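Local coordinates for DNA ligase D 3'-phosphoesterase domain-containing protein (Methanocella paludicola, PDB 5DMP) that probably acts as an archaeal end-joining phosphoesterase that removes 3'-phosphate groups from DNA ends during double-strand break repair, at residues K114-G126 and R130-E142. Numbering follows the deposited sequence.
With EDO (1,2-ethanediol), chain E.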
ATOM      1  N   LYS A 114      -6.596   5.136  -7.508  1.00 28.77           N
ATOM      2  CA  LYS A 114      -7.305   5.661  -6.351  1.00 28.23           C
ATOM      3  C   LYS A 114      -6.438   6.618  -5.537  1.00 35.25           C
ATOM      4  O   LYS A 114      -6.926   7.662  -5.030  1.00 35.49           O
ATOM      5  CB  LYS A 114      -7.898   4.581  -5.459  1.00 29.56           C
ATOM      6  CG  LYS A 114      -8.954   3.688  -6.214  1.00 29.31           C
ATOM      7  CD  LYS A 114      -9.472   2.612  -5.291  1.00 29.95           C
ATOM      8  CE  LYS A 114     -10.440   1.649  -6.046  1.00 26.18           C
ATOM      9  NZ  LYS A 114     -10.767   0.487  -5.173  1.00 27.11           N
ATOM     10  N   LEU A 115      -5.179   6.246  -5.355  1.00 28.43           N
ATOM     11  CA  LEU A 115      -4.188   7.084  -4.661  1.00 27.46           C
ATOM     12  C   LEU A 115      -3.258   7.699  -5.660  1.00 30.20           C
ATOM     13  O   LEU A 115      -2.697   7.005  -6.533  1.00 29.89           O
ATOM     14  CB  LEU A 115      -3.374   6.221  -3.667  1.00 28.91           C
ATOM     15  CG  LEU A 115      -4.015   5.465  -2.519  1.00 31.05           C
ATOM     16  CD1 LEU A 115      -2.893   5.046  -1.574  1.00 28.73           C
ATOM     17  CD2 LEU A 115      -5.021   6.424  -1.811  1.00 33.37           C
ATOM     18  N   LYS A 116      -3.109   9.020  -5.606  1.00 28.72           N
ATOM     19  CA  LYS A 116      -2.210   9.698  -6.549  1.00 31.49           C
ATOM     20  C   LYS A 116      -1.614  10.814  -5.827  1.00 36.69           C
ATOM     21  O   LYS A 116      -2.223  11.888  -5.734  1.00 40.61           O
ATOM     22  CB  LYS A 116      -2.920  10.402  -7.731  1.00 39.84           C
ATOM     23  CG  LYS A 116      -4.040   9.726  -8.456  1.00 50.92           C
ATOM     24  CD  LYS A 116      -4.282  10.517  -9.764  1.00 58.40           C
ATOM     25  CE  LYS A 116      -5.567  10.067 -10.462  1.00 64.92           C
ATOM     26  NZ  LYS A 116      -5.375   8.787 -11.210  1.00 59.39           N
ATOM     27  N   GLY A 117      -0.414  10.636  -5.355  1.00 27.27           N
ATOM     28  CA  GLY A 117       0.232  11.766  -4.661  1.00 26.51           C
ATOM     29  C   GLY A 117       1.263  11.246  -3.685  1.00 27.03           C
ATOM     30  O   GLY A 117       1.592  10.041  -3.703  1.00 26.11           O
ATOM     31  N   SER A 118       1.827  12.158  -2.899  1.00 24.27           N
ATOM     32  CA  SER A 118       2.960  11.831  -2.044  1.00 25.39           C
ATOM     33  C   SER A 118       2.549  11.153  -0.740  1.00 29.54           C
ATOM     34  O   SER A 118       1.642  11.641  -0.052  1.00 27.31           O
ATOM     35  CB  SER A 118       3.773  13.114  -1.815  1.00 28.86           C
ATOM     36  OG  SER A 118       2.901  14.069  -1.237  1.00 27.52           O
ATOM     37  N   TYR A 119       3.202  10.009  -0.416  1.00 25.42           N
ATOM     38  CA  TYR A 119       2.942   9.220   0.778  1.00 24.92           C
ATOM     39  C   TYR A 119       4.283   8.815   1.404  1.00 23.22           C
ATOM     40  O   TYR A 119       5.301   8.685   0.700  1.00 25.72           O
ATOM     41  CB  TYR A 119       2.129   7.906   0.509  1.00 27.13           C
ATOM     42  CG  TYR A 119       0.666   8.203   0.266  1.00 25.48           C
ATOM     43  CD1 TYR A 119       0.235   8.655  -0.974  1.00 24.43           C
ATOM     44  CD2 TYR A 119      -0.255   8.021   1.315  1.00 29.39           C
ATOM     45  CE1 TYR A 119      -1.112   8.961  -1.192  1.00 28.88           C
ATOM     46  CE2 TYR A 119      -1.604   8.310   1.120  1.00 30.98           C
ATOM     47  CZ  TYR A 119      -1.993   8.780  -0.114  1.00 30.35           C
ATOM     48  OH  TYR A 119      -3.330   9.070  -0.330  1.00 33.85           O
ATOM     49  N   ALA A 120       4.249   8.743   2.736  1.00 23.94           N
ATOM     50  CA  ALA A 120       5.453   8.333   3.534  1.00 27.42           C
ATOM     51  C   ALA A 120       5.179   7.005   4.261  1.00 25.02           C
ATOM     52  O   ALA A 120       4.064   6.735   4.786  1.00 29.01           O
ATOM     53  CB  ALA A 120       5.831   9.401   4.546  1.00 27.74           C
ATOM     54  N   LEU A 121       6.252   6.225   4.401  1.00 26.50           N
ATOM     55  CA  LEU A 121       6.253   4.990   5.210  1.00 26.50           C
ATOM     56  C   LEU A 121       7.463   5.143   6.158  1.00 26.74           C
ATOM     57  O   LEU A 121       8.571   5.262   5.663  1.00 29.95           O
ATOM     58  CB  LEU A 121       6.528   3.755   4.321  1.00 28.86           C
ATOM     59  CG  LEU A 121       5.270   3.124   3.769  1.00 33.34           C
ATOM     60  CD1 LEU A 121       5.747   2.182   2.634  1.00 33.64           C
ATOM     61  CD2 LEU A 121       4.501   2.355   4.852  1.00 28.14           C
ATOM     62  N   ILE A 122       7.196   5.185   7.465  1.00 28.65           N
ATOM     63  CA  ILE A 122       8.292   5.510   8.435  1.00 30.64           C
ATOM     64  C   ILE A 122       8.435   4.367   9.411  1.00 30.62           C
ATOM     65  O   ILE A 122       7.455   4.047  10.119  1.00 32.67           O
ATOM     66  CB  ILE A 122       7.933   6.804   9.258  1.00 31.50           C
ATOM     67  CG1 ILE A 122       7.753   8.000   8.281  1.00 33.40           C
ATOM     68  CG2 ILE A 122       9.067   7.127  10.306  1.00 34.41           C
ATOM     69  CD1 ILE A 122       9.002   8.300   7.467  1.00 33.97           C
ATOM     70  N   ARG A 123       9.662   3.788   9.535  1.00 31.05           N
ATOM     71  CA  ARG A 123       9.783   2.613  10.415  1.00 30.83           C
ATOM     72  C   ARG A 123       9.812   3.074  11.884  1.00 40.25           C
ATOM     73  O   ARG A 123      10.355   4.135  12.175  1.00 39.32           O
ATOM     74  CB  ARG A 123      11.026   1.805  10.108  1.00 32.62           C
ATOM     75  CG  ARG A 123      11.075   0.593  11.009  1.00 37.71           C
ATOM     76  CD  ARG A 123      12.134  -0.350  10.501  1.00 42.26           C
ATOM     77  NE  ARG A 123      13.397   0.342  10.499  1.00 46.40           N
ATOM     78  CZ  ARG A 123      14.268   0.249   9.500  1.00 48.64           C
ATOM     79  NH1 ARG A 123      13.972  -0.470   8.407  1.00 48.24           N
ATOM     80  NH2 ARG A 123      15.412   0.915   9.580  1.00 48.49           N
ATOM     81  N   THR A 124       9.169   2.323  12.784  1.00 50.37           N
ATOM     82  CA  THR A 124       9.229   2.642  14.220  1.00 52.89           C
ATOM     83  C   THR A 124      10.025   1.549  15.001  1.00 60.23           C
ATOM     84  O   THR A 124      10.170   0.431  14.523  1.00 56.57           O
ATOM     85  CB  THR A 124       7.843   2.797  14.853  1.00 51.20           C
ATOM     86  OG1 THR A 124       7.361   1.526  15.308  1.00 43.50           O
ATOM     87  CG2 THR A 124       6.819   3.445  13.884  1.00 42.12           C
ATOM     88  N   GLY A 125      10.509   1.857  16.204  1.00 63.49           N
ATOM     89  CA  GLY A 125      11.285   0.860  16.972  1.00 68.64           C
ATOM     90  C   GLY A 125      10.422   0.042  17.927  1.00 65.70           C
ATOM     91  O   GLY A 125      10.799  -1.078  18.357  1.00 60.49           O
ATOM     92  N   GLY A 126       9.253   0.605  18.250  1.00 58.31           N
ATOM     93  CA  GLY A 126       8.453   0.125  19.371  1.00 54.56           C
ATOM     94  C   GLY A 126       6.948   0.009  19.178  1.00 60.67           C
ATOM     95  O   GLY A 126       6.242  -0.242  20.167  1.00 55.59           O
ATOM     96  N   ARG A 130       6.290  -4.919  14.586  1.00 52.31           N
ATOM     97  CA  ARG A 130       7.314  -4.124  13.829  1.00 48.23           C
ATOM     98  C   ARG A 130       6.686  -2.996  12.996  1.00 46.86           C
ATOM     99  O   ARG A 130       7.082  -2.765  11.817  1.00 43.03           O
ATOM    100  CB  ARG A 130       8.131  -4.982  12.864  1.00 50.93           C
ATOM    101  CG  ARG A 130       9.062  -6.033  13.431  1.00 65.15           C
ATOM    102  CD  ARG A 130       9.876  -6.621  12.273  1.00 74.91           C
ATOM    103  NE  ARG A 130      10.811  -7.660  12.734  1.00 87.83           N
ATOM    104  CZ  ARG A 130      12.044  -7.443  13.208  1.00 83.56           C
ATOM    105  NH1 ARG A 130      12.549  -6.202  13.293  1.00 71.80           N
ATOM    106  NH2 ARG A 130      12.777  -8.480  13.606  1.00 78.94           N
ATOM    107  N   GLY A 131       5.700  -2.330  13.584  1.00 41.32           N
ATOM    108  CA  GLY A 131       5.003  -1.265  12.921  1.00 42.12           C
ATOM    109  C   GLY A 131       5.825  -0.220  12.178  1.00 39.08           C
ATOM    110  O   GLY A 131       6.935   0.192  12.570  1.00 40.91           O
ATOM    111  N   TRP A 132       5.251   0.229  11.073  1.00 30.75           N
ATOM    112  CA  TRP A 132       5.690   1.451  10.409  1.00 27.99           C
ATOM    113  C   TRP A 132       4.465   2.317  10.418  1.00 27.35           C
ATOM    114  O   TRP A 132       3.372   1.846  10.642  1.00 29.91           O
ATOM    115  CB  TRP A 132       6.025   1.151   8.940  1.00 27.95           C
ATOM    116  CG  TRP A 132       7.258   0.315   8.671  1.00 24.97           C
ATOM    117  CD1 TRP A 132       7.564  -0.896   9.193  1.00 29.32           C
ATOM    118  CD2 TRP A 132       8.297   0.650   7.758  1.00 25.64           C
ATOM    119  NE1 TRP A 132       8.793  -1.333   8.693  1.00 29.06           N
ATOM    120  CE2 TRP A 132       9.244  -0.419   7.776  1.00 26.35           C
ATOM    121  CE3 TRP A 132       8.532   1.775   6.940  1.00 26.85           C
ATOM    122  CZ2 TRP A 132      10.408  -0.413   6.981  1.00 28.84           C
ATOM    123  CZ3 TRP A 132       9.700   1.816   6.134  1.00 29.25           C
ATOM    124  CH2 TRP A 132      10.642   0.719   6.170  1.00 31.52           C
ATOM    125  N   LEU A 133       4.677   3.614  10.205  1.00 27.76           N
ATOM    126  CA  LEU A 133       3.572   4.565  10.111  1.00 29.96           C
ATOM    127  C   LEU A 133       3.433   4.792   8.582  1.00 27.08           C
ATOM    128  O   LEU A 133       4.439   4.926   7.900  1.00 29.51           O
ATOM    129  CB  LEU A 133       4.030   5.904  10.684  1.00 30.65           C
ATOM    130  CG  LEU A 133       4.364   5.897  12.194  1.00 36.08           C
ATOM    131  CD1 LEU A 133       4.813   7.310  12.563  1.00 37.11           C
ATOM    132  CD2 LEU A 133       3.107   5.416  12.902  1.00 33.10           C
ATOM    133  N   PHE A 134       2.194   4.853   8.083  1.00 24.82           N
ATOM    134  CA  PHE A 134       1.952   5.076   6.674  1.00 23.79           C
ATOM    135  C   PHE A 134       1.028   6.313   6.606  1.00 25.90           C
ATOM    136  O   PHE A 134      -0.061   6.298   7.192  1.00 27.87           O
ATOM    137  CB  PHE A 134       1.201   3.849   6.110  1.00 25.11           C
ATOM    138  CG  PHE A 134       0.675   3.998   4.692  1.00 28.78           C
ATOM    139  CD1 PHE A 134       1.468   4.507   3.660  1.00 29.17           C
ATOM    140  CD2 PHE A 134      -0.595   3.508   4.382  1.00 31.81           C
ATOM    141  CE1 PHE A 134       0.988   4.581   2.346  1.00 27.42           C
ATOM    142  CE2 PHE A 134      -1.090   3.561   3.084  1.00 33.88           C
ATOM    143  CZ  PHE A 134      -0.298   4.111   2.046  1.00 31.72           C
ATOM    144  N   PHE A 135       1.460   7.353   5.927  1.00 25.66           N
ATOM    145  CA  PHE A 135       0.555   8.533   5.870  1.00 26.31           C
ATOM    146  C   PHE A 135       0.730   9.326   4.577  1.00 26.08           C
ATOM    147  O   PHE A 135       1.802   9.381   3.967  1.00 24.77           O
ATOM    148  CB  PHE A 135       0.721   9.438   7.169  1.00 26.90           C
ATOM    149  CG  PHE A 135       2.105   9.849   7.415  1.00 27.27           C
ATOM    150  CD1 PHE A 135       2.608  11.051   6.857  1.00 29.27           C
ATOM    151  CD2 PHE A 135       2.970   9.048   8.216  1.00 30.42           C
ATOM    152  CE1 PHE A 135       3.927  11.457   7.092  1.00 33.13           C
ATOM    153  CE2 PHE A 135       4.286   9.461   8.440  1.00 31.53           C
ATOM    154  CZ  PHE A 135       4.778  10.646   7.890  1.00 34.28           C
ATOM    155  N   LYS A 136      -0.370   9.992   4.219  1.00 26.93           N
ATOM    156  CA  LYS A 136      -0.303  11.017   3.163  1.00 27.23           C
ATOM    157  C   LYS A 136       0.638  12.122   3.602  1.00 29.21           C
ATOM    158  O   LYS A 136       0.594  12.594   4.755  1.00 29.50           O
ATOM    159  CB  LYS A 136      -1.720  11.566   2.938  1.00 25.03           C
ATOM    160  CG  LYS A 136      -1.798  12.784   1.935  1.00 22.55           C
ATOM    161  CD  LYS A 136      -1.622  12.315   0.454  1.00 23.79           C
ATOM    162  CE  LYS A 136      -1.225  13.541  -0.432  1.00 28.08           C
ATOM    163  NZ  LYS A 136       0.191  14.034  -0.240  1.00 27.15           N
ATOM    164  N   MET A 137       1.513  12.557   2.704  1.00 24.21           N
ATOM    165  CA  MET A 137       2.438  13.634   3.055  1.00 26.53           C
ATOM    166  C   MET A 137       1.691  15.001   2.974  1.00 27.33           C
ATOM    167  O   MET A 137       0.749  15.183   2.217  1.00 28.53           O
ATOM    168  CB  MET A 137       3.697  13.643   2.215  1.00 26.13           C
ATOM    169  CG  MET A 137       4.607  12.444   2.599  1.00 27.07           C
ATOM    170  SD  MET A 137       5.955  12.226   1.429  1.00 33.63           S
ATOM    171  CE  MET A 137       7.009  13.619   1.937  1.00 31.90           C
ATOM    172  N   LYS A 138       2.119  15.919   3.830  1.00 30.31           N
ATOM    173  CA  LYS A 138       1.415  17.177   3.974  1.00 31.03           C
ATOM    174  C   LYS A 138       1.602  18.019   2.686  1.00 32.63           C
ATOM    175  O   LYS A 138       2.693  18.126   2.129  1.00 34.11           O
ATOM    176  CB  LYS A 138       2.006  17.920   5.176  1.00 37.29           C
ATOM    177  CG  LYS A 138       1.498  19.364   5.319  1.00 42.58           C
ATOM    178  CD  LYS A 138       1.956  19.947   6.654  1.00 53.47           C
ATOM    179  CE  LYS A 138       1.239  21.272   6.957  1.00 62.15           C
ATOM    180  NZ  LYS A 138       1.424  21.623   8.394  1.00 66.89           N
ATOM    181  N   GLU A 139       0.515  18.586   2.217  1.00 34.60           N
ATOM    182  CA  GLU A 139       0.579  19.544   1.080  1.00 32.17           C
ATOM    183  C   GLU A 139      -0.661  20.402   1.247  1.00 36.11           C
ATOM    184  O   GLU A 139      -1.593  20.007   2.004  1.00 37.27           O
ATOM    185  CB  GLU A 139       0.516  18.790  -0.240  1.00 30.42           C
ATOM    186  CG  GLU A 139      -0.695  17.911  -0.361  1.00 34.60           C
ATOM    187  CD  GLU A 139      -0.765  17.205  -1.731  1.00 41.74           C
ATOM    188  OE1 GLU A 139      -1.444  17.689  -2.659  1.00 48.48           O
ATOM    189  OE2 GLU A 139      -0.069  16.203  -1.953  1.00 43.54           O
ATOM    190  N   PRO A 140      -0.743  21.543   0.499  1.00 42.10           N
ATOM    191  CA  PRO A 140      -1.930  22.413   0.614  1.00 41.31           C
ATOM    192  C   PRO A 140      -3.237  21.744   0.233  1.00 39.12           C
ATOM    193  O   PRO A 140      -3.346  20.936  -0.713  1.00 40.29           O
ATOM    194  CB  PRO A 140      -1.596  23.611  -0.313  1.00 43.99           C
ATOM    195  CG  PRO A 140      -0.094  23.689  -0.341  1.00 42.14           C
ATOM    196  CD  PRO A 140       0.395  22.220  -0.165  1.00 42.11           C
ATOM    197  N   HIS A 141      -4.258  22.024   1.012  1.00 38.06           N
ATOM    198  CA  HIS A 141      -5.585  21.439   0.755  1.00 38.67           C
ATOM    199  C   HIS A 141      -6.560  22.321   1.555  1.00 50.08           C
ATOM    200  O   HIS A 141      -6.230  22.756   2.666  1.00 53.30           O
ATOM    201  CB  HIS A 141      -5.635  19.969   1.266  1.00 40.70           C
ATOM    202  CG  HIS A 141      -6.953  19.269   1.087  1.00 35.80           C
ATOM    203  ND1 HIS A 141      -7.277  18.554  -0.046  1.00 41.28           N
ATOM    204  CD2 HIS A 141      -8.012  19.135   1.925  1.00 37.86           C
ATOM    205  CE1 HIS A 141      -8.468  17.993   0.101  1.00 39.29           C
ATOM    206  NE2 HIS A 141      -8.938  18.343   1.288  1.00 41.43           N
ATOM    207  N   GLU A 142      -7.729  22.599   0.984  1.00 59.85           N
ATOM    208  CA  GLU A 142      -8.780  23.315   1.692  1.00 62.09           C
ATOM    209  C   GLU A 142      -9.913  22.329   1.652  1.00 59.65           C
ATOM    210  O   GLU A 142     -10.126  21.667   0.647  1.00 62.38           O
TER
HETATM  211  C1  EDO E 204      -3.971  14.791  -3.958  1.00 67.28           C
HETATM  212  O1  EDO E 204      -3.125  15.887  -4.268  1.00 80.12           O
HETATM  213  C2  EDO E 204      -3.040  13.794  -3.314  1.00 63.65           C
HETATM  214  O2  EDO E 204      -3.843  12.925  -2.509  1.00 45.02           O
HETATM  215  O   HOH W   1       0.891  14.768  -3.848  1.00 28.38           O
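Arg123 lays its CB over the centre of the six-membered ring of Trp132, 3.7 Å from the ring centroid and 11° off its normal, a CH-pi contact; at the edge of the indole, in its plane, comes the carbonyl carbon of Leu121. The Tyr119 ring is held between two aliphatic groups: Lys136 CD lies over one face, 4.0 Å from the centroid, and Leu115 CD1 over the opposite one, both offset toward the rim. On the opposite face of the sheet, Ala120 CB sits over a face of the Phe135 ring, 3.7 Å from CZ; with chi1 at 54°, CG of Phe135 stands between its backbone N and carbonyl carbon, which swings the ring across the neighbouring strand, where it also meets Ile122 CG1. Replacing Trp132 by an alanine would probably open a gap beside Leu121 and leave the Arg123 side chain without the surface it lies on.

Paired N-H and C=O groups of Ala120 with Phe135 and Ile122 with Leu133 define an antiparallel hairpin. Near its turn, Gly131 O accepts both N and OG1 of Thr124, the hydroxyl from above the carbonyl plane. At the far end Lys136 NZ is gripped by Ser118 O at 2.8 Å, on a lone pair, by Met137 O, and by Glu139 OE2 at 2.8 Å in a salt bridge; the bends at chi2 and chi4 of Lys136 bring its amine back to these acceptors.

This hairpin continues the antiparallel sheet on both flanks: strand 118-123 pairs with 105-111 and strand 132-136 with 45-53. Leu121 and Phe134 face inward onto Leu20 of strand 16-24, while Arg123 NH2 reaches the carbonyl of Asp102 in helix 97-103.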